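Local coordinates for putative alcohol dehydrogenase (Sinorhizobium meliloti, PDB 4J6F), which probably oxidises alcohols with a nicotinamide cofactor, as a putative alcohol dehydrogenase and a member of the medium-chain dehydrogenase/reductase family, at residues K67-G72 and V115-A120; V78-G83 and V94-R99; E132-D137 and A173-T178; V277-V282 and R299-G304. All coordinates share one frame; numbering follows the deposited sequence.

Interaction 1. Residues K67-G72 and V115-A120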
loop_
_atom_site.group_PDB
_atom_site.type_symbol
_atom_site.label_atom_id
_atom_site.label_comp_id
_atom_site.label_asym_id
_atom_site.label_seq_id
_atom_site.Cartn_x
_atom_site.Cartn_y
_atom_site.Cartn_z
ATOM N N LYS A 67 19.782 34.061 12.535
ATOM C CA LYS A 67 19.143 34.506 13.754
ATOM C C LYS A 67 17.657 34.146 13.651
ATOM O O LYS A 67 16.919 34.730 12.838
ATOM C CB LYS A 67 19.353 36.005 13.959
ATOM C CG LYS A 67 18.460 36.572 15.038
ATOM C CD LYS A 67 19.115 37.661 15.867
ATOM C CE LYS A 67 18.314 37.863 17.143
ATOM N NZ LYS A 67 18.363 39.294 17.522
ATOM N N VAL A 68 17.226 33.174 14.458
ATOM C CA VAL A 68 15.865 32.643 14.357
ATOM C C VAL A 68 14.837 33.684 14.741
ATOM O O VAL A 68 14.948 34.318 15.777
ATOM C CB VAL A 68 15.632 31.413 15.248
ATOM C CG1 VAL A 68 14.357 30.699 14.826
ATOM C CG2 VAL A 68 16.820 30.465 15.190
ATOM N N THR A 69 13.828 33.856 13.905
ATOM C CA THR A 69 12.803 34.840 14.202
ATOM C C THR A 69 11.484 34.172 14.516
ATOM O O THR A 69 10.668 34.742 15.251
ATOM C CB THR A 69 12.657 35.853 13.073
ATOM O OG1 THR A 69 12.545 35.147 11.831
ATOM C CG2 THR A 69 13.892 36.782 13.040
ATOM N N ALA A 70 11.309 32.953 13.983
ATOM C CA ALA A 70 10.108 32.121 14.186
ATOM C C ALA A 70 10.418 30.643 13.958
ATOM O O ALA A 70 11.285 30.315 13.154
ATOM C CB ALA A 70 8.984 32.563 13.254
ATOM N N CYS A 71 9.711 29.760 14.665
ATOM C CA CYS A 71 9.815 28.311 14.451
ATOM C C CYS A 71 8.495 27.590 14.747
ATOM O O CYS A 71 7.965 27.686 15.856
ATOM C CB CYS A 71 10.933 27.697 15.298
ATOM S SG CYS A 71 11.279 25.980 14.826
ATOM N N GLY A 72 7.982 26.853 13.767
ATOM C CA GLY A 72 6.664 26.246 13.891
ATOM C C GLY A 72 6.713 24.891 14.551
ATOM O O GLY A 72 7.653 24.142 14.335
ATOM N N VAL A 115 12.339 29.942 10.492
ATOM C CA VAL A 115 12.589 31.098 9.644
ATOM C C VAL A 115 13.584 32.005 10.381
ATOM O O VAL A 115 13.512 32.136 11.607
ATOM C CB VAL A 115 11.282 31.865 9.313
ATOM C CG1 VAL A 115 11.583 33.154 8.556
ATOM C CG2 VAL A 115 10.334 31.000 8.500
ATOM N N GLY A 116 14.507 32.624 9.643
ATOM C CA GLY A 116 15.433 33.593 10.241
ATOM C C GLY A 116 16.226 34.438 9.258
ATOM O O GLY A 116 15.962 34.434 8.056
ATOM N N HIS A 117 17.218 35.154 9.789
ATOM C CA HIS A 117 18.083 36.052 9.011
ATOM C C HIS A 117 19.541 35.586 9.088
ATOM O O HIS A 117 20.075 35.368 10.176
ATOM C CB HIS A 117 17.915 37.490 9.507
ATOM C CG HIS A 117 16.529 38.018 9.304
ATOM N ND1 HIS A 117 16.214 38.932 8.319
ATOM C CD2 HIS A 117 15.359 37.711 9.920
ATOM C CE1 HIS A 117 14.915 39.188 8.356
ATOM N NE2 HIS A 117 14.373 38.454 9.314
ATOM N N ILE A 118 20.169 35.391 7.932
ATOM C CA ILE A 118 21.550 34.944 7.899
ATOM C C ILE A 118 22.420 36.047 8.472
ATOM O O ILE A 118 22.395 37.169 7.976
ATOM C CB ILE A 118 22.013 34.637 6.467
ATOM C CG1 ILE A 118 21.109 33.569 5.831
ATOM C CG2 ILE A 118 23.483 34.225 6.464
ATOM C CD1 ILE A 118 21.605 33.053 4.505
ATOM N N VAL A 119 23.180 35.738 9.514
ATOM C CA VAL A 119 24.027 36.739 10.157
ATOM C C VAL A 119 25.519 36.442 10.023
ATOM O O VAL A 119 26.340 37.328 10.199
ATOM C CB VAL A 119 23.671 36.926 11.651
ATOM C CG1 VAL A 119 22.296 37.548 11.802
ATOM C CG2 VAL A 119 23.731 35.605 12.403
ATOM N N ALA A 120 25.864 35.191 9.741
ATOM C CA ALA A 120 27.250 34.770 9.607
ATOM C C ALA A 120 27.303 33.695 8.540
ATOM O O ALA A 120 26.309 32.981 8.326
ATOM C CB ALA A 120 27.768 34.217 10.922
#
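A classic beta bulge interrupts the antiparallel pairing of 67-72 with 115-120: Thr69 and Ala70 both face Val115, and the register shifts by one residue. The carbonyl of Val115 serves both, taking Thr69 N at 2.9 Å in a nearly straight bond and Ala70 N in a weak one, while Val115 N returns a bond to Ala70 O (2.9 Å). On the other side of the Val68-Gly116 pair the regular pattern resumes, with Lys67 N giving to His117 O at 2.7 Å and His117 N giving to Lys67 O at 3.1 Å. Beside the bulge, the side chain of Thr69 crosses that of His117 at about a right angle, and its CG2 meets the edge of the imidazole at CD2 (3.6 Å). With chi1 at 49°, OG1 of Thr69 lies between the backbone N and the carbonyl carbon and CG2 is turned to the imidazole; OG1 and His117 NE2 both hydrogen-bond to OD2 of Asp182, in the short helix 182-185. With an alanine at Thr69, Asp182 would probably lose one of these two partners and the imidazole the methyl at its edge. At the far end CB of Lys67 rests on CG1 of Val119 (4.0 Å). The classic bulge, on two neighbouring strands of a curled, mainly antiparallel sheet, is consistent with the GroES-like domain of medium-chain dehydrogenases.

Interaction 2. Residues V78-G83 and V94-R99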
loop_
_atom_site.group_PDB
_atom_site.type_symbol
_atom_site.label_atom_id
_atom_site.label_comp_id
_atom_site.label_asym_id
_atom_site.label_seq_id
_atom_site.Cartn_x
_atom_site.Cartn_y
_atom_site.Cartn_z
ATOM N N VAL A 78 6.924 16.287 19.702
ATOM C CA VAL A 78 6.335 15.610 20.839
ATOM C C VAL A 78 6.742 14.147 20.821
ATOM O O VAL A 78 7.293 13.640 21.794
ATOM C CB VAL A 78 4.792 15.746 20.809
ATOM C CG1 VAL A 78 4.133 14.879 21.865
ATOM C CG2 VAL A 78 4.381 17.184 21.024
ATOM N N TRP A 79 6.493 13.473 19.707
ATOM C CA TRP A 79 6.821 12.054 19.620
ATOM C C TRP A 79 8.299 11.737 19.802
ATOM O O TRP A 79 8.630 10.735 20.436
ATOM C CB TRP A 79 6.263 11.429 18.344
ATOM C CG TRP A 79 4.758 11.336 18.365
ATOM C CD1 TRP A 79 3.940 11.069 19.460
ATOM C CD2 TRP A 79 3.888 11.490 17.254
ATOM N NE1 TRP A 79 2.615 11.065 19.077
ATOM C CE2 TRP A 79 2.557 11.314 17.727
ATOM C CE3 TRP A 79 4.095 11.757 15.904
ATOM C CZ2 TRP A 79 1.450 11.400 16.884
ATOM C CZ3 TRP A 79 2.986 11.845 15.059
ATOM C CH2 TRP A 79 1.681 11.663 15.554
ATOM N N VAL A 80 9.189 12.583 19.290
ATOM C CA VAL A 80 10.614 12.368 19.528
ATOM C C VAL A 80 10.906 12.472 21.026
ATOM O O VAL A 80 11.626 11.651 21.574
ATOM C CB VAL A 80 11.498 13.333 18.719
ATOM C CG1 VAL A 80 12.923 13.351 19.239
ATOM C CG2 VAL A 80 11.489 12.951 17.252
ATOM N N ARG A 81 10.322 13.464 21.692
ATOM C CA ARG A 81 10.567 13.667 23.112
ATOM C C ARG A 81 10.051 12.485 23.905
ATOM O O ARG A 81 10.751 11.972 24.768
ATOM C CB ARG A 81 9.904 14.950 23.584
ATOM C CG ARG A 81 10.217 15.362 25.014
ATOM C CD ARG A 81 9.197 16.387 25.478
ATOM N NE ARG A 81 7.971 15.694 25.855
ATOM C CZ ARG A 81 6.737 16.117 25.596
ATOM N NH1 ARG A 81 6.529 17.253 24.954
ATOM N NH2 ARG A 81 5.699 15.389 25.989
ATOM N N GLU A 82 8.834 12.036 23.603
ATOM C CA GLU A 82 8.258 10.861 24.279
ATOM C C GLU A 82 8.942 9.543 23.905
ATOM O O GLU A 82 8.876 8.591 24.669
ATOM C CB GLU A 82 6.758 10.759 24.016
ATOM C CG GLU A 82 6.019 12.024 24.393
ATOM C CD GLU A 82 4.517 11.930 24.206
ATOM O OE1 GLU A 82 4.075 11.486 23.130
ATOM O OE2 GLU A 82 3.777 12.312 25.142
ATOM N N GLY A 83 9.606 9.494 22.745
ATOM C CA GLY A 83 10.181 8.254 22.229
ATOM C C GLY A 83 9.059 7.348 21.749
ATOM O O GLY A 83 9.127 6.118 21.845
ATOM N N VAL A 94 10.209 2.431 23.761
ATOM C CA VAL A 94 10.595 3.825 23.484
ATOM C C VAL A 94 11.723 3.912 22.434
ATOM O O VAL A 94 12.732 3.214 22.534
ATOM C CB VAL A 94 10.840 4.695 24.758
ATOM C CG1 VAL A 94 10.404 3.964 26.009
ATOM C CG2 VAL A 94 12.283 5.152 24.857
ATOM N N SER A 95 11.531 4.766 21.430
ATOM C CA SER A 95 12.452 4.875 20.293
ATOM C C SER A 95 12.190 6.190 19.565
ATOM O O SER A 95 11.037 6.599 19.481
ATOM C CB SER A 95 12.191 3.700 19.331
ATOM O OG SER A 95 13.275 3.453 18.454
ATOM N N THR A 96 13.209 6.802 18.981
ATOM C CA THR A 96 13.011 7.878 18.017
ATOM C C THR A 96 12.562 7.269 16.710
ATOM O O THR A 96 12.583 6.063 16.550
ATOM C CB THR A 96 14.275 8.701 17.735
ATOM O OG1 THR A 96 15.415 7.844 17.709
ATOM C CG2 THR A 96 14.458 9.757 18.780
ATOM N N TRP A 97 12.107 8.102 15.791
ATOM C CA TRP A 97 11.596 7.610 14.534
ATOM C C TRP A 97 12.719 6.983 13.731
ATOM O O TRP A 97 12.485 6.071 12.919
ATOM C CB TRP A 97 10.928 8.737 13.756
ATOM C CG TRP A 97 11.874 9.768 13.308
ATOM C CD1 TRP A 97 12.257 10.861 13.997
ATOM C CD2 TRP A 97 12.574 9.801 12.058
ATOM N NE1 TRP A 97 13.156 11.587 13.256
ATOM C CE2 TRP A 97 13.368 10.955 12.060
ATOM C CE3 TRP A 97 12.605 8.962 10.937
ATOM C CZ2 TRP A 97 14.183 11.306 10.987
ATOM C CZ3 TRP A 97 13.418 9.309 9.871
ATOM C CH2 TRP A 97 14.192 10.476 9.903
ATOM N N ARG A 98 13.941 7.457 13.961
ATOM C CA ARG A 98 15.054 6.937 13.200
ATOM C C ARG A 98 15.513 5.628 13.807
ATOM O O ARG A 98 16.585 5.557 14.407
ATOM C CB ARG A 98 16.183 7.950 13.083
ATOM C CG ARG A 98 16.855 7.874 11.731
ATOM C CD ARG A 98 17.588 9.158 11.423
ATOM N NE ARG A 98 18.037 9.201 10.035
ATOM C CZ ARG A 98 19.185 8.694 9.588
ATOM N NH1 ARG A 98 19.485 8.790 8.296
ATOM N NH2 ARG A 98 20.030 8.092 10.422
ATOM N N ARG A 99 14.690 4.595 13.633
ATOM C CA ARG A 99 14.903 3.302 14.286
ATOM C C ARG A 99 16.262 2.658 13.983
ATOM O O ARG A 99 16.792 1.946 14.821
ATOM C CB ARG A 99 13.784 2.322 13.940
ATOM C CG ARG A 99 12.409 2.687 14.480
ATOM C CD ARG A 99 11.318 1.914 13.745
ATOM N NE ARG A 99 10.021 1.879 14.430
ATOM C CZ ARG A 99 8.966 1.176 14.003
ATOM N NH1 ARG A 99 9.034 0.452 12.875
ATOM N NH2 ARG A 99 7.829 1.206 14.694
#
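A single backbone hydrogen bond joins Gly83 to Ser95: Ser95 N gives to Gly83 O at 2.8 Å, with an N-H...O angle of 164°. The same oxygen receives a CA-H...O contact from Val94, whose CA is 3.2 Å from Gly83 O, so one carbonyl at the end of the helix meets two consecutive residues of the loop. Gly83 has left helical geometry, with a positive phi of 72°. It is the C-prime residue of a Schellman motif that ends helix 75-82, and the loop 94-99 meets the chain where the helix stops. The apolar contacts lie one turn back, on Val80, which forks against two neighbours. CG1 of Val80 meets the methyl CG2 of Thr96 at 3.9 Å, while CG2 of Val80 approaches CD1 of Trp97 at 3.9 Å, in the plane of the indole and at its edge. Trp97 holds CG between its backbone N and carbonyl carbon (chi1 67°), which sets its side chain alongside Val80, pointing the same way. Several neighbours pack on the indole: CB of Arg98 lies over one face, Tyr153 meets it with nearly parallel planes, Tyr85 meets it edge-to-face, and the ring of His156 meets it with planes inclined. Leu320 of the second subunit also packs on Trp97, and Arg99 forms a salt bridge with Asp314 of that subunit. A glycerol, probably from the crystallisation liquor, lies about 3 Å from the Trp97 side chain.

Interaction 3. Residues E132-D137 and A173-T178. With GOL (glycerol), chain C.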
loop_
_atom_site.group_PDB
_atom_site.type_symbol
_atom_site.label_atom_id
_atom_site.label_comp_id
_atom_site.label_asym_id
_atom_site.label_seq_id
_atom_site.Cartn_x
_atom_site.Cartn_y
_atom_site.Cartn_z
ATOM N N GLU A 132 19.887 38.137 4.477
ATOM C CA GLU A 132 18.751 37.522 3.807
ATOM C C GLU A 132 17.772 36.899 4.790
ATOM O O GLU A 132 18.176 36.368 5.827
ATOM C CB GLU A 132 19.226 36.454 2.841
ATOM C CG GLU A 132 19.521 36.980 1.456
ATOM C CD GLU A 132 20.295 35.989 0.604
ATOM O OE1 GLU A 132 20.248 34.768 0.884
ATOM O OE2 GLU A 132 20.960 36.438 -0.349
ATOM N N ARG A 133 16.488 36.978 4.449
ATOM C CA ARG A 133 15.423 36.345 5.210
ATOM C C ARG A 133 15.193 34.967 4.591
ATOM O O ARG A 133 14.793 34.849 3.423
ATOM C CB ARG A 133 14.162 37.213 5.167
ATOM C CG ARG A 133 13.091 36.861 6.191
ATOM C CD ARG A 133 12.116 35.792 5.684
ATOM N NE ARG A 133 11.426 36.130 4.423
ATOM C CZ ARG A 133 10.185 36.613 4.330
ATOM N NH1 ARG A 133 9.668 36.870 3.131
ATOM N NH2 ARG A 133 9.454 36.830 5.423
ATOM N N VAL A 134 15.474 33.925 5.365
ATOM C CA VAL A 134 15.369 32.562 4.859
ATOM C C VAL A 134 14.366 31.668 5.586
ATOM O O VAL A 134 14.177 31.750 6.805
ATOM C CB VAL A 134 16.732 31.846 4.801
ATOM C CG1 VAL A 134 17.658 32.562 3.832
ATOM C CG2 VAL A 134 17.354 31.717 6.186
HETATM N N MSE A 135 13.723 30.820 4.794
HETATM C CA MSE A 135 12.951 29.707 5.290
HETATM C C MSE A 135 13.831 28.501 5.188
HETATM O O MSE A 135 14.324 28.185 4.105
HETATM C CB MSE A 135 11.773 29.547 4.358
HETATM C CG MSE A 135 10.761 28.571 4.930
HETATM SE SE MSE A 135 9.503 28.164 3.480
HETATM C CE MSE A 135 9.489 26.205 3.663
ATOM N N VAL A 136 14.052 27.833 6.318
ATOM C CA VAL A 136 14.874 26.628 6.379
ATOM C C VAL A 136 14.142 25.403 5.830
ATOM O O VAL A 136 13.002 25.127 6.217
ATOM C CB VAL A 136 15.274 26.329 7.831
ATOM C CG1 VAL A 136 15.906 24.951 7.951
ATOM C CG2 VAL A 136 16.220 27.395 8.347
ATOM N N ASP A 137 14.793 24.666 4.935
ATOM C CA ASP A 137 14.329 23.328 4.588
ATOM C C ASP A 137 14.910 22.390 5.640
ATOM O O ASP A 137 16.118 22.187 5.695
ATOM C CB ASP A 137 14.805 22.929 3.193
ATOM C CG ASP A 137 14.537 21.463 2.873
ATOM O OD1 ASP A 137 13.971 20.730 3.721
ATOM O OD2 ASP A 137 14.898 21.041 1.758
ATOM N N ALA A 173 18.911 27.111 3.182
ATOM C CA ALA A 173 18.391 28.414 3.528
ATOM C C ALA A 173 17.786 29.054 2.284
ATOM O O ALA A 173 18.512 29.535 1.414
ATOM C CB ALA A 173 19.496 29.282 4.115
ATOM N N HIS A 174 16.462 29.057 2.192
ATOM C CA HIS A 174 15.812 29.545 0.983
ATOM C C HIS A 174 15.282 30.962 1.095
ATOM O O HIS A 174 14.617 31.331 2.070
ATOM C CB HIS A 174 14.695 28.607 0.549
ATOM C CG HIS A 174 15.194 27.277 0.097
ATOM N ND1 HIS A 174 15.392 26.971 -1.233
ATOM C CD2 HIS A 174 15.586 26.189 0.799
ATOM C CE1 HIS A 174 15.870 25.743 -1.332
ATOM N NE2 HIS A 174 15.993 25.245 -0.114
ATOM N N VAL A 175 15.590 31.761 0.085
ATOM C CA VAL A 175 15.012 33.073 0.001
ATOM C C VAL A 175 13.726 32.908 -0.791
ATOM O O VAL A 175 13.754 32.495 -1.949
ATOM C CB VAL A 175 15.961 34.070 -0.681
ATOM C CG1 VAL A 175 15.250 35.396 -0.941
ATOM C CG2 VAL A 175 17.191 34.275 0.184
ATOM N N VAL A 176 12.603 33.212 -0.152
ATOM C CA VAL A 176 11.302 33.052 -0.775
ATOM C C VAL A 176 10.734 34.400 -1.252
ATOM O O VAL A 176 10.568 35.334 -0.463
ATOM C CB VAL A 176 10.334 32.348 0.192
ATOM C CG1 VAL A 176 9.059 31.941 -0.525
ATOM C CG2 VAL A 176 10.997 31.118 0.786
ATOM N N ALA A 177 10.313 34.455 -2.502
ATOM C CA ALA A 177 9.817 35.693 -3.060
ATOM C C ALA A 177 8.382 35.882 -2.622
ATOM O O ALA A 177 7.448 35.579 -3.347
ATOM C CB ALA A 177 9.897 35.646 -4.570
ATOM N N THR A 178 8.229 36.396 -1.410
ATOM C CA THR A 178 6.911 36.598 -0.796
ATOM C C THR A 178 6.901 37.715 0.234
ATOM O O THR A 178 7.920 38.035 0.840
ATOM C CB THR A 178 6.331 35.297 -0.177
ATOM O OG1 THR A 178 5.084 35.589 0.456
ATOM C CG2 THR A 178 7.279 34.687 0.857
HETATM C C1 GOL C . 18.048 21.467 -3.038
HETATM O O1 GOL C . 19.243 20.803 -2.609
HETATM C C2 GOL C . 17.057 21.485 -1.881
HETATM O O2 GOL C . 16.029 22.413 -2.245
HETATM C C3 GOL C . 17.791 21.873 -0.588
HETATM O O3 GOL C . 16.908 22.315 0.453
#
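His174 and Asp137 meet through one hydroxyl of a bound glycerol. NE2 of His174 gives to glycerol O3 at 3.1 Å in an almost straight bond (175°), and O3 in turn gives to Asp137 OD2 at 2.7 Å. CB of Asp137 also lies near the imidazole, 4.1 Å from CD2 of His174. The glycerol probably comes from the crystallisation liquor, yet it links two side chains on neighbouring strands. Through the backbone, Met135, modelled as selenomethionine, and His174 form a hydrogen-bonded antiparallel pair: Met135 N reaches His174 O at 2.9 Å, and His174 N reaches Met135 O at 3.0 Å. On the face of the sheet away from the imidazole, CG1 of Val134 packs on CB of Ala173 (3.8 Å). Farther along, the bent chain of Arg133 brings NH1 to 3.1 Å from Thr178 O, at the edge of the guanidinium, while NH2 is held by Asp182 and Leu180. A second shell helps to position the glycerol-binding pair. Asp137 OD2 also bonds to Tyr141 and OD1 accepts from the backbone of Ser139, while the ring of Phe336, on helix 333-344, meets the imidazole. An alanine in place of His174 lacks the imidazole, which would probably leave the glycerol hydroxyl without its nitrogen donor and open a gap beside Phe336. Strand 173-175 thus lies against strand 133-140, which also pairs with strand 113-121 in the curled, mainly antiparallel sheet of the GroES-like domain.

Interaction 4. Residues V277-V282 and R299-G304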
loop_
_atom_site.group_PDB
_atom_site.type_symbol
_atom_site.label_atom_id
_atom_site.label_comp_id
_atom_site.label_asym_id
_atom_site.label_seq_id
_atom_site.Cartn_x
_atom_site.Cartn_y
_atom_site.Cartn_z
ATOM N N VAL A 277 -9.108 8.813 -2.843
ATOM C CA VAL A 277 -7.952 8.791 -1.969
ATOM C C VAL A 277 -8.379 9.101 -0.550
ATOM O O VAL A 277 -9.213 9.980 -0.322
ATOM C CB VAL A 277 -6.882 9.821 -2.393
ATOM C CG1 VAL A 277 -5.769 9.878 -1.356
ATOM C CG2 VAL A 277 -6.321 9.494 -3.777
ATOM N N VAL A 278 -7.804 8.369 0.395
ATOM C CA VAL A 278 -7.932 8.702 1.787
ATOM C C VAL A 278 -6.552 9.112 2.266
ATOM O O VAL A 278 -5.575 8.391 2.054
ATOM C CB VAL A 278 -8.464 7.510 2.601
ATOM C CG1 VAL A 278 -8.196 7.691 4.092
ATOM C CG2 VAL A 278 -9.946 7.318 2.350
ATOM N N ALA A 279 -6.482 10.309 2.850
ATOM C CA ALA A 279 -5.307 10.808 3.557
ATOM C C ALA A 279 -5.636 10.699 5.045
ATOM O O ALA A 279 -6.510 11.410 5.565
ATOM C CB ALA A 279 -5.021 12.248 3.165
ATOM N N ASP A 280 -4.969 9.775 5.719
ATOM C CA ASP A 280 -5.266 9.462 7.111
ATOM C C ASP A 280 -4.197 10.002 8.045
ATOM O O ASP A 280 -3.012 9.713 7.872
ATOM C CB ASP A 280 -5.366 7.954 7.278
ATOM C CG ASP A 280 -5.813 7.542 8.656
ATOM O OD1 ASP A 280 -6.377 8.368 9.413
ATOM O OD2 ASP A 280 -5.609 6.359 8.980
ATOM N N LEU A 281 -4.606 10.785 9.035
ATOM C CA LEU A 281 -3.651 11.276 10.016
ATOM C C LEU A 281 -4.024 10.872 11.419
ATOM O O LEU A 281 -3.355 11.253 12.386
ATOM C CB LEU A 281 -3.489 12.775 9.891
ATOM C CG LEU A 281 -2.807 12.935 8.540
ATOM C CD1 LEU A 281 -3.403 14.075 7.717
ATOM C CD2 LEU A 281 -1.295 13.006 8.702
ATOM N N VAL A 282 -5.119 10.133 11.523
ATOM C CA VAL A 282 -5.629 9.634 12.787
ATOM C C VAL A 282 -5.366 8.150 13.036
ATOM O O VAL A 282 -4.874 7.781 14.084
ATOM C CB VAL A 282 -7.141 9.890 12.873
ATOM C CG1 VAL A 282 -7.688 9.464 14.216
ATOM C CG2 VAL A 282 -7.433 11.350 12.626
ATOM N N ARG A 299 -6.700 4.532 -3.237
ATOM C CA ARG A 299 -5.401 4.650 -2.592
ATOM C C ARG A 299 -5.471 5.310 -1.223
ATOM O O ARG A 299 -6.105 6.333 -1.049
ATOM C CB ARG A 299 -4.446 5.442 -3.474
ATOM C CG ARG A 299 -4.237 4.851 -4.842
ATOM C CD ARG A 299 -5.184 5.461 -5.838
ATOM N NE ARG A 299 -4.771 6.801 -6.213
ATOM C CZ ARG A 299 -5.531 7.644 -6.890
ATOM N NH1 ARG A 299 -6.738 7.280 -7.259
ATOM N NH2 ARG A 299 -5.087 8.842 -7.194
ATOM N N TYR A 300 -4.798 4.699 -0.258
ATOM C CA TYR A 300 -4.782 5.163 1.102
ATOM C C TYR A 300 -3.372 5.676 1.335
ATOM O O TYR A 300 -2.399 5.087 0.850
ATOM C CB TYR A 300 -5.107 3.981 2.030
ATOM C CG TYR A 300 -4.841 4.233 3.495
ATOM C CD1 TYR A 300 -3.557 4.055 4.029
ATOM C CD2 TYR A 300 -5.860 4.659 4.345
ATOM C CE1 TYR A 300 -3.295 4.300 5.363
ATOM C CE2 TYR A 300 -5.608 4.899 5.692
ATOM C CZ TYR A 300 -4.322 4.725 6.193
ATOM O OH TYR A 300 -4.053 4.961 7.525
ATOM N N THR A 301 -3.247 6.768 2.067
ATOM C CA THR A 301 -1.933 7.284 2.376
ATOM C C THR A 301 -1.859 7.876 3.781
ATOM O O THR A 301 -2.816 8.465 4.254
ATOM C CB THR A 301 -1.480 8.293 1.320
ATOM O OG1 THR A 301 -0.109 8.639 1.556
ATOM C CG2 THR A 301 -2.358 9.538 1.343
ATOM N N THR A 302 -0.726 7.698 4.457
ATOM C CA THR A 302 -0.559 8.193 5.823
ATOM C C THR A 302 0.884 8.580 6.130
ATOM O O THR A 302 1.821 8.048 5.539
ATOM C CB THR A 302 -1.038 7.151 6.859
ATOM O OG1 THR A 302 -0.868 7.663 8.184
ATOM C CG2 THR A 302 -0.255 5.862 6.746
ATOM N N ALA A 303 1.054 9.551 7.018
ATOM C CA ALA A 303 2.354 9.880 7.589
ATOM C C ALA A 303 2.337 10.083 9.100
ATOM O O ALA A 303 3.284 10.596 9.666
ATOM C CB ALA A 303 2.961 11.081 6.899
ATOM N N GLY A 304 1.250 9.698 9.741
ATOM C CA GLY A 304 1.084 9.810 11.175
ATOM C C GLY A 304 -0.286 9.280 11.539
ATOM O O GLY A 304 -1.199 9.311 10.728
#
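Asp280 and Tyr300 are brought together because each carries its CG anti to the backbone N, with chi1 at -174° in the aspartate and 168° in the tyrosine. The phenol then reaches along the strand, and Tyr300 OH gives to OD2 of Asp280 at 2.5 Å; OD2 accepts with its anti lone pair, away from OD1. Carboxylate and ring planes stand 69° apart. OD1 is occupied separately: Val282 N donates to it at 3.0 Å from above the carboxylate plane, closing an Asx turn, and Thr213 and Gly283 N add further bonds. Nearer the start of the strands, CG1 of Val278 packs obliquely against CD2 of Tyr300 (3.8 Å), whose ring also meets Phe287 edge-to-face and Leu315 of the second subunit. On the opposite face of the sheet, CG2 of Val277 sits over the guanidinium plane of Arg299, 3.7 Å from CZ, while salt bridging to Glu208 and a bond to Ala202 O secure the charged group. Between the faces the backbones pair in parallel: Val278 N to Arg299 O at 3.0 Å, Thr301 N to Val278 O at 2.8 Å, and Asp280 N to Thr301 O at 2.9 Å. Strand 277-280, helix 287-293 and strand 299-302 form a beta-alpha-beta crossover within the six-stranded parallel sheet of a Rossmann fold, as in the cofactor-binding domain of this family.

In the fold
From the N terminus, strand 63-72 leads into helix 75-82 and then a long loop before strand 113-121 returns beside it; interaction 1 closes this loop. Interaction 2 is nested inside, closing the short loop that follows the helix. Interaction 3 comes next in series, closing the excursion from 137 to 173 and adding strand 173-175 to the same sheet. Interactions 1 and 3 touch directly, as Gly116 O lies 2.8 Å from Val134 N. Far along the chain, on the other side of its centre from these two, interaction 4 closes the beta-alpha-beta unit through helix 287-293 in the parallel sheet. None of the four cross. Interactions 2 and 4 both touch the second subunit.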